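Local coordinates for protein DnaK Suppressor (Chlamydia trachomatis, PDB 6PTG) that probably binds RNA polymerase and regulates transcription as a member of the DksA/TraR family, at residues R79-A84 / I111-M116; N18-L23 / E86-A91; D97-E102 / T115-S120. All coordinates share one frame; numbering follows the deposited sequence.

Contact 1. Residues R79-A84 / I111-M116; sequences RQIDRA and IPYATM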
loop_
_atom_site.group_PDB
_atom_site.type_symbol
_atom_site.label_atom_id
_atom_site.label_comp_id
_atom_site.label_asym_id
_atom_site.label_seq_id
_atom_site.Cartn_x
_atom_site.Cartn_y
_atom_site.Cartn_z
ATOM N N ARG B 79 -5.953 11.011 -8.759
ATOM C CA ARG B 79 -4.776 10.250 -8.353
ATOM C C ARG B 79 -5.038 8.749 -8.422
ATOM O O ARG B 79 -4.196 7.992 -8.918
ATOM C CB ARG B 79 -4.346 10.664 -6.946
ATOM N N GLN B 80 -6.217 8.305 -7.967
ATOM C CA GLN B 80 -6.555 6.881 -8.007
ATOM C C GLN B 80 -6.681 6.364 -9.436
ATOM O O GLN B 80 -6.211 5.260 -9.742
ATOM C CB GLN B 80 -7.848 6.623 -7.232
ATOM C CG GLN B 80 -7.645 5.941 -5.884
ATOM C CD GLN B 80 -8.895 5.981 -5.015
ATOM O OE1 GLN B 80 -9.447 7.051 -4.744
ATOM N NE2 GLN B 80 -9.342 4.809 -4.570
ATOM N N ILE B 81 -7.322 7.133 -10.320
ATOM C CA ILE B 81 -7.488 6.698 -11.707
ATOM C C ILE B 81 -6.129 6.547 -12.382
ATOM O O ILE B 81 -5.863 5.552 -13.066
ATOM C CB ILE B 81 -8.399 7.678 -12.471
ATOM C CG1 ILE B 81 -9.855 7.510 -12.032
ATOM C CG2 ILE B 81 -8.278 7.476 -13.979
ATOM C CD1 ILE B 81 -10.750 8.660 -12.440
ATOM N N ASP B 82 -5.255 7.545 -12.211
ATOM C CA ASP B 82 -3.906 7.464 -12.768
ATOM C C ASP B 82 -3.148 6.251 -12.235
ATOM O O ASP B 82 -2.440 5.574 -12.990
ATOM C CB ASP B 82 -3.139 8.751 -12.468
ATOM C CG ASP B 82 -3.539 9.895 -13.384
ATOM O OD1 ASP B 82 -3.935 9.621 -14.535
ATOM O OD2 ASP B 82 -3.448 11.066 -12.959
ATOM N N ARG B 83 -3.263 5.975 -10.931
ATOM C CA ARG B 83 -2.586 4.815 -10.353
ATOM C C ARG B 83 -3.135 3.509 -10.913
ATOM O O ARG B 83 -2.369 2.586 -11.218
ATOM C CB ARG B 83 -2.708 4.836 -8.829
ATOM C CG ARG B 83 -2.090 3.620 -8.153
ATOM C CD ARG B 83 -0.646 3.410 -8.613
ATOM N NE ARG B 83 -0.122 2.105 -8.216
ATOM C CZ ARG B 83 0.935 1.529 -8.776
ATOM N NH1 ARG B 83 1.575 2.141 -9.763
ATOM N NH2 ARG B 83 1.342 0.337 -8.362
ATOM N N ALA B 84 -4.459 3.411 -11.056
ATOM C CA ALA B 84 -5.045 2.218 -11.661
ATOM C C ALA B 84 -4.542 2.026 -13.087
ATOM O O ALA B 84 -4.265 0.896 -13.508
ATOM C CB ALA B 84 -6.572 2.303 -11.626
ATOM N N ILE B 111 -15.941 -0.519 -9.170
ATOM C CA ILE B 111 -14.971 0.556 -8.978
ATOM C C ILE B 111 -13.715 0.244 -9.784
ATOM O O ILE B 111 -12.771 -0.353 -9.243
ATOM C CB ILE B 111 -14.624 0.739 -7.493
ATOM C CG1 ILE B 111 -15.888 0.747 -6.638
ATOM C CG2 ILE B 111 -13.869 2.028 -7.294
ATOM C CD1 ILE B 111 -15.624 1.054 -5.187
ATOM N N PRO B 112 -13.650 0.615 -11.068
ATOM C CA PRO B 112 -12.488 0.224 -11.884
ATOM C C PRO B 112 -11.174 0.866 -11.447
ATOM O O PRO B 112 -10.116 0.382 -11.863
ATOM C CB PRO B 112 -12.890 0.664 -13.301
ATOM C CG PRO B 112 -13.876 1.768 -13.083
ATOM C CD PRO B 112 -14.643 1.369 -11.856
ATOM N N TYR B 113 -11.202 1.922 -10.628
ATOM C CA TYR B 113 -9.995 2.566 -10.115
ATOM C C TYR B 113 -9.592 2.058 -8.731
ATOM O O TYR B 113 -8.784 2.696 -8.052
ATOM C CB TYR B 113 -10.160 4.088 -10.098
ATOM C CG TYR B 113 -11.407 4.580 -9.396
ATOM C CD1 TYR B 113 -11.422 4.786 -8.019
ATOM C CD2 TYR B 113 -12.567 4.846 -10.114
ATOM C CE1 TYR B 113 -12.560 5.235 -7.376
ATOM C CE2 TYR B 113 -13.709 5.296 -9.479
ATOM C CZ TYR B 113 -13.701 5.489 -8.110
ATOM O OH TYR B 113 -14.841 5.940 -7.483
ATOM N N ALA B 114 -10.141 0.930 -8.299
ATOM C CA ALA B 114 -9.759 0.349 -7.021
ATOM C C ALA B 114 -8.361 -0.233 -7.131
ATOM O O ALA B 114 -8.109 -1.102 -7.972
ATOM C CB ALA B 114 -10.756 -0.734 -6.616
ATOM N N THR B 115 -7.441 0.278 -6.315
ATOM C CA THR B 115 -6.061 -0.191 -6.290
ATOM C C THR B 115 -5.705 -0.915 -5.002
ATOM O O THR B 115 -4.586 -1.412 -4.876
ATOM C CB THR B 115 -5.104 0.978 -6.503
ATOM O OG1 THR B 115 -5.313 1.947 -5.470
ATOM C CG2 THR B 115 -5.336 1.611 -7.857
ATOM N N MET B 116 -6.631 -1.009 -4.055
ATOM C CA MET B 116 -6.398 -1.699 -2.800
ATOM C C MET B 116 -7.633 -2.523 -2.467
ATOM O O MET B 116 -8.737 -2.232 -2.931
ATOM C CB MET B 116 -6.104 -0.708 -1.664
ATOM C CG MET B 116 -4.919 0.191 -1.911
ATOM S SD MET B 116 -4.844 1.534 -0.730
ATOM C CE MET B 116 -5.900 2.733 -1.549
#
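I81 and Y113 bring the helix 79-84 and the loop 111-116 together, their CA atoms 5.1 Å apart where a type I beta turn from I111 to A114, closed by A114 N to I111 O, lies against the helix. The turn belongs to the DksA/TraR zinc-finger family region and packs it on helix 72-89 by van der Waals contact. Y113 CG sits between the backbone N and the carbonyl carbon (chi1 52°), while Y113 CB meets I81 CG1 at 3.9 Å. The Q80 side chain reaches the ring from the edge, near its plane: NE2 is 4.0 Å from Y113 CD1, and the amide plane stands 82° from the ring. I111 CG2 lies over one ring face, offset toward the rim. A84 CB rests 3.8 Å from Y113 CA. Beyond the turn, T115 points its methyl at the helix, where R83 CG, anti to the backbone N (chi1 177°), meets it. At the far end of R83, NE forms a salt bridge with D97 and NH1 with E86 and E90; helix 13-33 adds M26 beside I81 and Y113. T115 CG2 touches both A84 N and R83 CG, each at 3.8 Å.

Contact 2. Residues N18-L23 / E86-A91; sequences NFKTRL and EKIEEA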
loop_
_atom_site.group_PDB
_atom_site.type_symbol
_atom_site.label_atom_id
_atom_site.label_comp_id
_atom_site.label_asym_id
_atom_site.label_seq_id
_atom_site.Cartn_x
_atom_site.Cartn_y
_atom_site.Cartn_z
ATOM N N ASN B 18 -10.548 -3.549 -21.389
ATOM C CA ASN B 18 -11.854 -2.942 -21.159
ATOM C C ASN B 18 -11.833 -2.037 -19.929
ATOM O O ASN B 18 -12.436 -0.957 -19.935
ATOM C CB ASN B 18 -12.909 -4.044 -21.029
ATOM C CG ASN B 18 -14.318 -3.549 -21.288
ATOM O OD1 ASN B 18 -14.570 -2.346 -21.372
ATOM N ND2 ASN B 18 -15.249 -4.486 -21.430
ATOM N N PHE B 19 -11.158 -2.467 -18.858
ATOM C CA PHE B 19 -10.970 -1.595 -17.702
ATOM C C PHE B 19 -10.145 -0.369 -18.072
ATOM O O PHE B 19 -10.422 0.746 -17.609
ATOM C CB PHE B 19 -10.291 -2.357 -16.568
ATOM C CG PHE B 19 -11.206 -3.253 -15.802
ATOM C CD1 PHE B 19 -12.297 -2.735 -15.131
ATOM C CD2 PHE B 19 -10.963 -4.611 -15.729
ATOM C CE1 PHE B 19 -13.136 -3.560 -14.412
ATOM C CE2 PHE B 19 -11.798 -5.441 -15.013
ATOM C CZ PHE B 19 -12.885 -4.915 -14.354
ATOM N N LYS B 20 -9.098 -0.570 -18.877
ATOM C CA LYS B 20 -8.302 0.548 -19.366
ATOM C C LYS B 20 -9.160 1.531 -20.151
ATOM O O LYS B 20 -9.014 2.750 -20.002
ATOM C CB LYS B 20 -7.153 0.025 -20.227
ATOM C CG LYS B 20 -6.141 1.086 -20.616
ATOM C CD LYS B 20 -5.106 0.522 -21.565
ATOM C CE LYS B 20 -3.999 1.523 -21.827
ATOM N NZ LYS B 20 -3.049 1.026 -22.861
ATOM N N THR B 21 -10.057 1.022 -20.998
ATOM C CA THR B 21 -10.951 1.907 -21.739
ATOM C C THR B 21 -11.882 2.669 -20.800
ATOM O O THR B 21 -12.104 3.872 -20.978
ATOM C CB THR B 21 -11.757 1.111 -22.765
ATOM O OG1 THR B 21 -10.867 0.480 -23.697
ATOM C CG2 THR B 21 -12.693 2.037 -23.522
ATOM N N ARG B 22 -12.438 1.986 -19.792
ATOM C CA ARG B 22 -13.283 2.672 -18.821
ATOM C C ARG B 22 -12.505 3.742 -18.068
ATOM O O ARG B 22 -13.006 4.851 -17.860
ATOM C CB ARG B 22 -13.882 1.671 -17.832
ATOM C CG ARG B 22 -14.833 0.654 -18.431
ATOM C CD ARG B 22 -15.362 -0.288 -17.354
ATOM N NE ARG B 22 -16.055 0.421 -16.284
ATOM C CZ ARG B 22 -16.443 -0.151 -15.146
ATOM N NH1 ARG B 22 -16.206 -1.439 -14.940
ATOM N NH2 ARG B 22 -17.070 0.557 -14.214
ATOM N N LEU B 23 -11.276 3.427 -17.649
ATOM C CA LEU B 23 -10.504 4.369 -16.842
ATOM C C LEU B 23 -10.107 5.608 -17.639
ATOM O O LEU B 23 -10.176 6.728 -17.125
ATOM C CB LEU B 23 -9.274 3.675 -16.259
ATOM C CG LEU B 23 -9.559 2.676 -15.136
ATOM C CD1 LEU B 23 -8.337 1.839 -14.828
ATOM C CD2 LEU B 23 -10.033 3.397 -13.883
ATOM N N GLU B 86 -1.602 3.089 -14.216
ATOM C CA GLU B 86 -0.222 2.629 -14.074
ATOM C C GLU B 86 -0.163 1.140 -13.769
ATOM O O GLU B 86 0.662 0.418 -14.339
ATOM C CB GLU B 86 0.502 3.416 -12.984
ATOM C CG GLU B 86 0.704 4.882 -13.296
ATOM C CD GLU B 86 1.294 5.641 -12.128
ATOM O OE1 GLU B 86 1.822 4.986 -11.202
ATOM O OE2 GLU B 86 1.225 6.890 -12.139
ATOM N N LYS B 87 -1.011 0.660 -12.858
ATOM C CA LYS B 87 -0.988 -0.763 -12.532
ATOM C C LYS B 87 -1.324 -1.621 -13.744
ATOM O O LYS B 87 -0.854 -2.758 -13.844
ATOM C CB LYS B 87 -1.942 -1.063 -11.377
ATOM C CG LYS B 87 -1.503 -0.457 -10.067
ATOM C CD LYS B 87 -2.564 -0.562 -8.989
ATOM C CE LYS B 87 -2.855 -2.007 -8.644
ATOM N NZ LYS B 87 -1.601 -2.775 -8.438
ATOM N N ILE B 88 -2.127 -1.104 -14.676
ATOM C CA ILE B 88 -2.376 -1.851 -15.905
ATOM C C ILE B 88 -1.105 -1.930 -16.741
ATOM O O ILE B 88 -0.807 -2.968 -17.343
ATOM C CB ILE B 88 -3.548 -1.231 -16.690
ATOM C CG1 ILE B 88 -4.866 -1.438 -15.938
ATOM C CG2 ILE B 88 -3.648 -1.839 -18.068
ATOM C CD1 ILE B 88 -6.096 -0.897 -16.663
ATOM N N GLU B 89 -0.321 -0.844 -16.772
ATOM C CA GLU B 89 0.946 -0.851 -17.503
ATOM C C GLU B 89 1.994 -1.706 -16.798
ATOM O O GLU B 89 2.789 -2.386 -17.455
ATOM C CB GLU B 89 1.463 0.578 -17.684
ATOM C CG GLU B 89 0.501 1.514 -18.400
ATOM C CD GLU B 89 0.131 1.029 -19.792
ATOM O OE1 GLU B 89 1.057 0.808 -20.606
ATOM O OE2 GLU B 89 -1.083 0.877 -20.068
ATOM N N GLU B 90 2.009 -1.685 -15.463
ATOM C CA GLU B 90 2.944 -2.484 -14.680
ATOM C C GLU B 90 2.478 -3.920 -14.484
ATOM O O GLU B 90 3.155 -4.677 -13.779
ATOM C CB GLU B 90 3.163 -1.850 -13.301
ATOM C CG GLU B 90 3.545 -0.379 -13.306
ATOM C CD GLU B 90 3.548 0.216 -11.900
ATOM O OE1 GLU B 90 2.914 -0.384 -10.998
ATOM O OE2 GLU B 90 4.189 1.276 -11.699
ATOM N N ALA B 91 1.349 -4.303 -15.089
ATOM C CA ALA B 91 0.789 -5.656 -14.989
ATOM C C ALA B 91 0.494 -6.051 -13.543
ATOM O O ALA B 91 0.691 -7.202 -13.145
ATOM C CB ALA B 91 1.695 -6.689 -15.655
#
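I88 CD1 packs against K20, L23 and F19 where helix 13-33 meets the C-terminal end of helix 72-89; the nearest CA atoms, of K20 and I88, are 7.3 Å apart. I88 supplies the tip that meets the other helix: its CG1 lies anti to the carbonyl carbon (chi1 -69°), and CD1, at the end of that branch, rests against the other helix. This methyl lies 3.7 Å from K20 N and 3.8 Å from K20 CB, meeting backbone and side chain of the same residue. One turn further along, L23 CD1 comes within 4.0 Å of I88 CD1. F19 adds its CB, at 4.4 Å from I88 CD1, while its ring leads away from I88.

The charged pair is K20 with E89. K20 is extended throughout its length, and its NZ meets E89 OE2 at 3.4 Å in a salt bridge whose hydrogen bond is weak. E89 bends at chi2 (-59°), and the two side chains cross at about a right angle. K20 CE is 3.5 Å from the same E89 OE2, so the carboxylate oxygen touches the aliphatic end of the lysine as well as its amine.

In the backbone, the helix that carries I88 ends in a Schellman motif, with A91 at positive phi.

Around the contact, the F19 ring meets Y93 and touches L108 and M109 of helix 105-110, I88 also packs on Y93, and L23 reaches A84 and L85 of helix 72-89, which places 18-23 between that helix and helix 105-110.

Contact 3. Residues D97-E102 / T115-S120; sequences DVSGEE and TMTVKS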
loop_
_atom_site.group_PDB
_atom_site.type_symbol
_atom_site.label_atom_id
_atom_site.label_comp_id
_atom_site.label_asym_id
_atom_site.label_seq_id
_atom_site.Cartn_x
_atom_site.Cartn_y
_atom_site.Cartn_z
ATOM N N ASP B 97 -2.195 -2.743 -3.741
ATOM C CA ASP B 97 -0.943 -2.013 -3.546
ATOM C C ASP B 97 -0.402 -2.141 -2.125
ATOM O O ASP B 97 0.799 -1.943 -1.913
ATOM C CB ASP B 97 -1.126 -0.529 -3.886
ATOM C CG ASP B 97 -0.908 -0.226 -5.361
ATOM O OD1 ASP B 97 -0.528 -1.141 -6.126
ATOM O OD2 ASP B 97 -1.132 0.937 -5.759
ATOM N N VAL B 98 -1.256 -2.422 -1.146
ATOM C CA VAL B 98 -0.825 -2.511 0.247
ATOM C C VAL B 98 -0.426 -3.932 0.614
ATOM O O VAL B 98 0.658 -4.166 1.152
ATOM C CB VAL B 98 -1.930 -1.983 1.185
ATOM C CG1 VAL B 98 -1.572 -2.278 2.623
ATOM C CG2 VAL B 98 -2.136 -0.501 0.982
ATOM N N SER B 99 -1.288 -4.903 0.324
ATOM C CA SER B 99 -1.110 -6.266 0.795
ATOM C C SER B 99 -0.704 -7.253 -0.283
ATOM O O SER B 99 -0.237 -8.347 0.052
ATOM C CB SER B 99 -2.412 -6.770 1.433
ATOM O OG SER B 99 -3.443 -6.851 0.453
ATOM N N GLY B 100 -0.856 -6.900 -1.557
ATOM C CA GLY B 100 -0.657 -7.857 -2.623
ATOM C C GLY B 100 -1.768 -8.868 -2.789
ATOM O O GLY B 100 -1.630 -9.782 -3.614
ATOM N N GLU B 101 -2.858 -8.748 -2.027
ATOM C CA GLU B 101 -3.996 -9.643 -2.170
ATOM C C GLU B 101 -4.760 -9.323 -3.452
ATOM O O GLU B 101 -4.718 -8.204 -3.972
ATOM C CB GLU B 101 -4.948 -9.511 -0.981
ATOM C CG GLU B 101 -4.522 -10.175 0.314
ATOM C CD GLU B 101 -5.282 -9.619 1.519
ATOM O OE1 GLU B 101 -6.305 -8.920 1.325
ATOM O OE2 GLU B 101 -4.857 -9.881 2.663
ATOM N N GLU B 102 -5.474 -10.325 -3.958
ATOM C CA GLU B 102 -6.298 -10.131 -5.143
ATOM C C GLU B 102 -7.537 -9.314 -4.780
ATOM O O GLU B 102 -8.288 -9.684 -3.872
ATOM C CB GLU B 102 -6.690 -11.479 -5.737
ATOM C CG GLU B 102 -5.614 -12.106 -6.598
ATOM C CD GLU B 102 -6.035 -13.450 -7.164
ATOM O OE1 GLU B 102 -7.256 -13.700 -7.257
ATOM O OE2 GLU B 102 -5.144 -14.260 -7.508
ATOM N N THR B 115 -7.441 0.278 -6.315
ATOM C CA THR B 115 -6.061 -0.191 -6.290
ATOM C C THR B 115 -5.705 -0.915 -5.002
ATOM O O THR B 115 -4.586 -1.412 -4.876
ATOM C CB THR B 115 -5.104 0.978 -6.503
ATOM O OG1 THR B 115 -5.313 1.947 -5.470
ATOM C CG2 THR B 115 -5.336 1.611 -7.857
ATOM N N MET B 116 -6.631 -1.009 -4.055
ATOM C CA MET B 116 -6.398 -1.699 -2.800
ATOM C C MET B 116 -7.633 -2.523 -2.467
ATOM O O MET B 116 -8.737 -2.232 -2.931
ATOM C CB MET B 116 -6.104 -0.708 -1.664
ATOM C CG MET B 116 -4.919 0.191 -1.911
ATOM S SD MET B 116 -4.844 1.534 -0.730
ATOM C CE MET B 116 -5.900 2.733 -1.549
ATOM N N THR B 117 -7.446 -3.546 -1.642
ATOM C CA THR B 117 -8.605 -4.200 -1.067
ATOM C C THR B 117 -9.318 -3.218 -0.144
ATOM O O THR B 117 -8.775 -2.171 0.219
ATOM C CB THR B 117 -8.200 -5.467 -0.308
ATOM O OG1 THR B 117 -7.335 -5.134 0.787
ATOM C CG2 THR B 117 -7.509 -6.455 -1.235
ATOM N N VAL B 118 -10.558 -3.546 0.224
ATOM C CA VAL B 118 -11.312 -2.649 1.097
ATOM C C VAL B 118 -10.602 -2.488 2.434
ATOM O O VAL B 118 -10.403 -1.368 2.921
ATOM C CB VAL B 118 -12.750 -3.154 1.277
ATOM C CG1 VAL B 118 -13.471 -2.288 2.282
ATOM C CG2 VAL B 118 -13.460 -3.143 -0.051
ATOM N N LYS B 119 -10.174 -3.603 3.028
ATOM C CA LYS B 119 -9.459 -3.542 4.298
ATOM C C LYS B 119 -8.163 -2.741 4.181
ATOM O O LYS B 119 -7.783 -2.024 5.113
ATOM C CB LYS B 119 -9.176 -4.955 4.800
ATOM C CG LYS B 119 -10.359 -5.631 5.462
ATOM C CD LYS B 119 -9.984 -7.034 5.892
ATOM C CE LYS B 119 -11.000 -7.617 6.853
ATOM N NZ LYS B 119 -10.521 -8.910 7.423
ATOM N N SER B 120 -7.456 -2.857 3.050
ATOM C CA SER B 120 -6.210 -2.106 2.899
ATOM C C SER B 120 -6.478 -0.628 2.680
ATOM O O SER B 120 -5.713 0.218 3.150
ATOM C CB SER B 120 -5.373 -2.659 1.747
ATOM O OG SER B 120 -4.864 -3.953 2.038
#
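V98 and S120 meet most closely through their CB atoms, 3.6 Å apart, where the loop 97-102 passes the start of helix 118-129. From V98 CB, which also touches S120 OG, the side chain forks. CG1, anti to the backbone N (chi1 171°), lies 3.7 Å from S120 OG. CG2, beside the backbone N, rests 3.8 Å from M116 SD and close to S120 CB. V98 thus touches both M116 of the loop and S120 of the helix.

Before V98, the backbone is bonded across the contact: D97 N gives its hydrogen to T115 O at 3.0 Å, nearly straight at the proton (166°). The D97 carboxylate turns elsewhere, to salt bridges with R83 and K87 of helix 72-89. After V98, S99 OG accepts from E101 N and approaches S120 OG to 3.6 Å. E101 crosses T117 at about a right angle, with OE1 3.8 Å from T117 CG2. V98 O is also hydrogen-bonded to R107 of the second subunit, and I111 of that subunit packs on the V98 side chain.

T117 OG1 accepts from S120 N at 3.2 Å and also from the S120 hydroxyl. C96, which touches M116, T117 and S120, is the chain's single cysteine, too few for a four-cysteine zinc site. Within this DksA/TraR zinc-finger family region, the T117 N-cap of helix 118-129 faces the ST turn of S99.

How the contacts relate
From the N terminus, helix 13-33 carries the first half of contact 2, which closes when the chain, after the unmodelled residues 35-70, reaches the end of helix 72-89. Contact 1 opens earlier on that same helix and closes at 111-116, so contacts 1 and 2 cross along the chain. Contact 3 opens after contact 2 has closed, inside the loop of contact 1, and ends on the same run as contact 1, sharing T115 and M116. Salt bridges from helix 72-89 join the contacts. Together they tie both long helices to the loops 97-102 and 111-116 and to helix 118-129.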